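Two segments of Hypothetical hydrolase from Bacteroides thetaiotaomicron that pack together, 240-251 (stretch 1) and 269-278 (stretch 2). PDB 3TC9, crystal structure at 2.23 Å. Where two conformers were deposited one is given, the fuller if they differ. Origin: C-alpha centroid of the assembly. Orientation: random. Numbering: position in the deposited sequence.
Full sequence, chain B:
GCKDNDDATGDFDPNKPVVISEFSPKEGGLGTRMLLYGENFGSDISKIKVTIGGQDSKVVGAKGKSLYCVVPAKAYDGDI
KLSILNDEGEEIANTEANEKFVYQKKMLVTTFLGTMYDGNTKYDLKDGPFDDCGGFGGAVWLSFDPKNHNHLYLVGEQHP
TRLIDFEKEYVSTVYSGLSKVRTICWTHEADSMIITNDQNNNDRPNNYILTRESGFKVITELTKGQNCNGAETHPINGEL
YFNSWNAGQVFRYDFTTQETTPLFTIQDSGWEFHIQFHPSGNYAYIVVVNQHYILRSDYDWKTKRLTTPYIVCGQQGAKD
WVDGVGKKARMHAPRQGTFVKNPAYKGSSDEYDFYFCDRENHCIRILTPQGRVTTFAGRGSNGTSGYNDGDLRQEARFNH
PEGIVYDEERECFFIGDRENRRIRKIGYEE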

# COMPACT_ATOMS: atom_id res chain seq x y z
N LEU B 240 -29.37 -9.94 3.42
CA LEU B 240 -29.66 -8.53 3.64
C LEU B 240 -30.06 -8.20 5.08
O LEU B 240 -30.91 -8.88 5.66
N TYR B 241 -29.46 -7.15 5.64
CA TYR B 241 -29.75 -6.63 6.97
C TYR B 241 -30.34 -5.24 6.82
O TYR B 241 -29.84 -4.45 6.01
N PHE B 242 -31.41 -4.96 7.54
CA PHE B 242 -32.04 -3.63 7.46
C PHE B 242 -32.71 -3.35 8.78
O PHE B 242 -32.74 -4.24 9.64
N ASN B 243 -33.22 -2.14 8.98
CA ASN B 243 -33.84 -1.80 10.26
C ASN B 243 -35.24 -1.24 10.10
O ASN B 243 -35.80 -1.16 8.99
N SER B 244 -35.78 -0.83 11.25
CA SER B 244 -37.01 -0.10 11.49
C SER B 244 -36.70 0.86 12.63
O SER B 244 -36.16 0.44 13.66
N TRP B 245 -36.93 2.16 12.40
CA TRP B 245 -36.63 3.23 13.36
C TRP B 245 -37.49 3.13 14.66
O TRP B 245 -36.99 3.42 15.74
N ASN B 246 -38.75 2.73 14.53
CA ASN B 246 -39.75 2.62 15.60
C ASN B 246 -39.20 1.99 16.92
O ASN B 246 -39.29 2.62 17.97
N ALA B 247 -38.66 0.76 16.86
CA ALA B 247 -38.08 0.11 18.05
C ALA B 247 -36.56 -0.05 17.91
O ALA B 247 -35.91 -0.54 18.83
N GLY B 248 -36.03 0.38 16.76
CA GLY B 248 -34.61 0.25 16.43
C GLY B 248 -34.26 -1.21 16.23
O GLY B 248 -33.24 -1.69 16.72
N GLN B 249 -35.14 -1.92 15.50
CA GLN B 249 -35.02 -3.34 15.23
C GLN B 249 -34.22 -3.64 13.96
O GLN B 249 -34.49 -3.06 12.90
N VAL B 250 -33.31 -4.61 14.06
CA VAL B 250 -32.55 -5.15 12.94
C VAL B 250 -33.32 -6.38 12.41
O VAL B 250 -33.81 -7.20 13.20
N PHE B 251 -33.43 -6.48 11.07
CA PHE B 251 -34.08 -7.59 10.36
C PHE B 251 -33.09 -8.25 9.43
O PHE B 251 -32.22 -7.58 8.88
N SER B 269 -36.69 3.32 21.54
CA SER B 269 -37.56 3.73 20.44
C SER B 269 -36.97 4.92 19.69
O SER B 269 -36.25 5.72 20.29
N GLY B 270 -37.26 5.00 18.39
CA GLY B 270 -36.78 6.07 17.52
C GLY B 270 -35.28 6.06 17.32
O GLY B 270 -34.61 7.05 17.61
N TRP B 271 -34.75 4.92 16.87
CA TRP B 271 -33.33 4.69 16.63
C TRP B 271 -33.07 4.64 15.11
O TRP B 271 -33.41 3.66 14.44
N GLU B 272 -32.53 5.74 14.59
CA GLU B 272 -32.21 5.92 13.18
C GLU B 272 -30.79 5.45 12.94
O GLU B 272 -29.86 6.08 13.45
N PHE B 273 -30.62 4.32 12.22
CA PHE B 273 -29.26 3.82 11.99
C PHE B 273 -29.08 3.04 10.68
O PHE B 273 -30.05 2.52 10.12
N HIS B 274 -27.80 2.96 10.23
CA HIS B 274 -27.45 2.13 9.09
C HIS B 274 -26.39 1.11 9.56
O HIS B 274 -25.81 1.25 10.64
N ILE B 275 -26.23 0.03 8.77
CA ILE B 275 -25.33 -1.10 9.01
C ILE B 275 -24.31 -1.10 7.87
O ILE B 275 -24.69 -0.98 6.70
N GLN B 276 -23.03 -1.16 8.20
CA GLN B 276 -21.95 -1.18 7.25
C GLN B 276 -20.97 -2.25 7.64
O GLN B 276 -20.37 -2.18 8.72
N PHE B 277 -20.83 -3.26 6.77
CA PHE B 277 -19.94 -4.39 6.99
C PHE B 277 -18.51 -4.08 6.63
O PHE B 277 -18.24 -3.50 5.57
N HIS B 278 -17.59 -4.61 7.46
CA HIS B 278 -16.16 -4.58 7.19
C HIS B 278 -15.92 -5.48 5.95
O HIS B 278 -16.64 -6.48 5.81

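The centre of this contact is apolar and is built around Phe273 and Ile275, from the strand 273-277, which runs nearly antiparallel to the strand 240-244, at 163°. Ile275 points its CA-to-CB bond toward the first stretch and, with chi1 m and chi2 t, extends CD1 to two neighbours: Ile275 CD1 lies 3.8 Å from Tyr241 CB and 3.9 Å from Val250 CG1. A branched aliphatic chain suits this place, because its terminal CD1 can touch both strands of the hairpin.

Phe273 starts sideways, but its p rotamer brings the ring end nearer to stretch 1, and it has the largest covered area of any residue here. Phe273 CZ is 3.5 Å from Asn243 CB and 3.7 Å from Val250 CG2. Val250, chi1 t, meets the ring at its edge, near the ring plane, as does the carbonyl of Gly248, whose O is 3.6 Å from Phe273 CE2. A flat ring can thus fill the space beside the hairpin without needing a polar partner of its own.

Farther along, Tyr241 and Phe277, both chi1 m, each have a CA-to-CB bond that points toward the other's stretch. Tyr241 CD2 comes to 3.6 Å from Phe277 CE2, and the rings meet obliquely, their planes at 60° and the centroids of the Tyr241 and Phe277 rings 5.6 Å apart. The tyrosine thus adds apolar ring surface to the contact.

The CA-to-CB bond of Asn243, chi1 p, points toward stretch 2, and the residue marks the change to a more polar neighbourhood. Its ND2 lies over one face of the Phe273 ring, while both its amide atoms find hydrogen bonds elsewhere in the structure, which makes a buried amide tolerable.

Gly248 passes close to Trp271, with Gly248 CA 3.7 Å from Trp271 CB. A CB on Gly248 would clash with that same Trp271 CB, and its positive phi also favours glycine. The end of the Trp271 side chain leads away, and its NE1 is satisfied elsewhere.

At the outer edge, the exposed Trp245, chi1 t, swings its indole over stretch 2. Gly270 CA sits 3.5 Å from the centroid of the Trp245 five-membered ring, over the face, in a CH-pi contact; a CB on Gly270 would be tight against Trp245 CZ2, at 3.3 Å, and the positive phi by itself favours glycine. Trp245 CD1 also reaches 3.8 Å from Glu272 CB.

Backbone polarity then closes the contact: Trp271 N donates to Trp245 O at 2.9 Å, and Gly270 N to Asn246 O at 3.2 Å. The CA-to-CB bond of Asn246 points away, and its OD1 is hydrogen-bonded elsewhere in the structure.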

# COMPACT_ATOMS: atom_id res chain seq x y z
CB LEU B 240 -30.79 -8.10 2.70
CG LEU B 240 -31.11 -6.61 2.64
CD1 LEU B 240 -30.17 -5.90 1.72
CD2 LEU B 240 -32.51 -6.38 2.18
CB TYR B 241 -28.48 -6.61 7.84
CG TYR B 241 -27.97 -8.00 8.14
CD1 TYR B 241 -28.47 -8.74 9.21
CD2 TYR B 241 -27.01 -8.60 7.33
CE1 TYR B 241 -28.03 -10.04 9.47
CE2 TYR B 241 -26.55 -9.90 7.58
CZ TYR B 241 -27.08 -10.62 8.64
OH TYR B 241 -26.68 -11.90 8.87
CB PHE B 242 -33.00 -3.53 6.26
CG PHE B 242 -34.13 -4.53 6.26
CD1 PHE B 242 -33.97 -5.78 5.67
CD2 PHE B 242 -35.38 -4.20 6.79
CE1 PHE B 242 -35.03 -6.71 5.66
CE2 PHE B 242 -36.42 -5.12 6.78
CZ PHE B 242 -36.24 -6.37 6.21
CB ASN B 243 -32.93 -0.78 11.02
CG ASN B 243 -33.13 0.68 10.64
OD1 ASN B 243 -33.35 1.00 9.48
ND2 ASN B 243 -33.16 1.60 11.62
CB SER B 244 -38.16 -1.05 11.81
OG SER B 244 -39.35 -0.30 12.03
CB TRP B 245 -36.83 4.58 12.65
CG TRP B 245 -36.97 5.80 13.52
CD1 TRP B 245 -35.99 6.70 13.84
CD2 TRP B 245 -38.20 6.36 14.00
NE1 TRP B 245 -36.53 7.74 14.57
CE2 TRP B 245 -37.88 7.56 14.68
CE3 TRP B 245 -39.55 5.95 13.94
CZ2 TRP B 245 -38.85 8.34 15.32
CZ3 TRP B 245 -40.51 6.74 14.55
CH2 TRP B 245 -40.16 7.91 15.24
CB ASN B 246 -40.96 1.85 15.09
CG ASN B 246 -41.73 2.61 14.03
OD1 ASN B 246 -41.26 2.85 12.91
ND2 ASN B 246 -42.93 3.02 14.38
CB ALA B 247 -38.73 -1.26 18.27
CB GLN B 249 -36.40 -3.99 15.12
CG GLN B 249 -36.36 -5.50 14.90
CD GLN B 249 -36.87 -6.28 16.07
OE1 GLN B 249 -36.21 -7.19 16.55
NE2 GLN B 249 -38.08 -5.95 16.51
CB VAL B 250 -31.10 -5.51 13.37
CG1 VAL B 250 -30.28 -6.05 12.19
CG2 VAL B 250 -30.42 -4.31 14.03
CB PHE B 251 -35.30 -7.10 9.58
CG PHE B 251 -36.41 -6.58 10.45
CD1 PHE B 251 -37.33 -7.44 11.03
CD2 PHE B 251 -36.54 -5.21 10.68
CE1 PHE B 251 -38.35 -6.96 11.85
CE2 PHE B 251 -37.57 -4.72 11.49
CZ PHE B 251 -38.48 -5.60 12.05
CB SER B 269 -38.96 4.08 20.97
OG SER B 269 -38.99 4.56 22.31
CB TRP B 271 -32.86 3.39 17.32
CG TRP B 271 -31.77 3.56 18.34
CD1 TRP B 271 -30.55 2.97 18.32
CD2 TRP B 271 -31.83 4.33 19.55
NE1 TRP B 271 -29.83 3.31 19.45
CE2 TRP B 271 -30.59 4.15 20.22
CE3 TRP B 271 -32.81 5.14 20.15
CZ2 TRP B 271 -30.31 4.76 21.45
CZ3 TRP B 271 -32.53 5.75 21.37
CH2 TRP B 271 -31.30 5.55 22.01
CB GLU B 272 -32.39 7.39 12.76
CG GLU B 272 -32.05 7.67 11.30
CD GLU B 272 -32.10 9.12 10.85
OE1 GLU B 272 -32.17 10.02 11.72
OE2 GLU B 272 -32.05 9.36 9.63
CB PHE B 273 -28.80 2.92 13.18
CG PHE B 273 -29.59 1.66 13.44
CD1 PHE B 273 -29.24 0.46 12.82
CD2 PHE B 273 -30.66 1.67 14.33
CE1 PHE B 273 -29.97 -0.72 13.08
CE2 PHE B 273 -31.40 0.50 14.58
CZ PHE B 273 -31.04 -0.69 13.96
CB HIS B 274 -27.03 2.94 7.84
CG HIS B 274 -25.88 3.87 8.04
ND1 HIS B 274 -24.58 3.43 7.96
CD2 HIS B 274 -25.88 5.20 8.29
CE1 HIS B 274 -23.83 4.50 8.16
NE2 HIS B 274 -24.57 5.58 8.38
CB ILE B 275 -26.12 -2.45 9.09
CG1 ILE B 275 -27.23 -2.41 10.17
CG2 ILE B 275 -25.16 -3.66 9.27
CD1 ILE B 275 -28.37 -3.46 10.00
CB GLN B 276 -21.27 0.19 7.17
CG GLN B 276 -22.18 1.26 6.60
CD GLN B 276 -21.42 2.38 6.01
OE1 GLN B 276 -21.45 3.51 6.51
NE2 GLN B 276 -20.74 2.10 4.93
CB PHE B 277 -20.37 -5.61 6.15
CG PHE B 277 -21.45 -6.45 6.76
CD1 PHE B 277 -21.17 -7.33 7.80
CD2 PHE B 277 -22.75 -6.38 6.27
CE1 PHE B 277 -22.19 -8.11 8.36
CE2 PHE B 277 -23.77 -7.16 6.83
CZ PHE B 277 -23.48 -8.01 7.87
CB HIS B 278 -15.43 -5.09 8.45
CG HIS B 278 -13.94 -5.14 8.33
ND1 HIS B 278 -13.29 -6.20 7.75
CD2 HIS B 278 -13.02 -4.25 8.78
CE1 HIS B 278 -12.01 -5.91 7.81
NE2 HIS B 278 -11.80 -4.75 8.43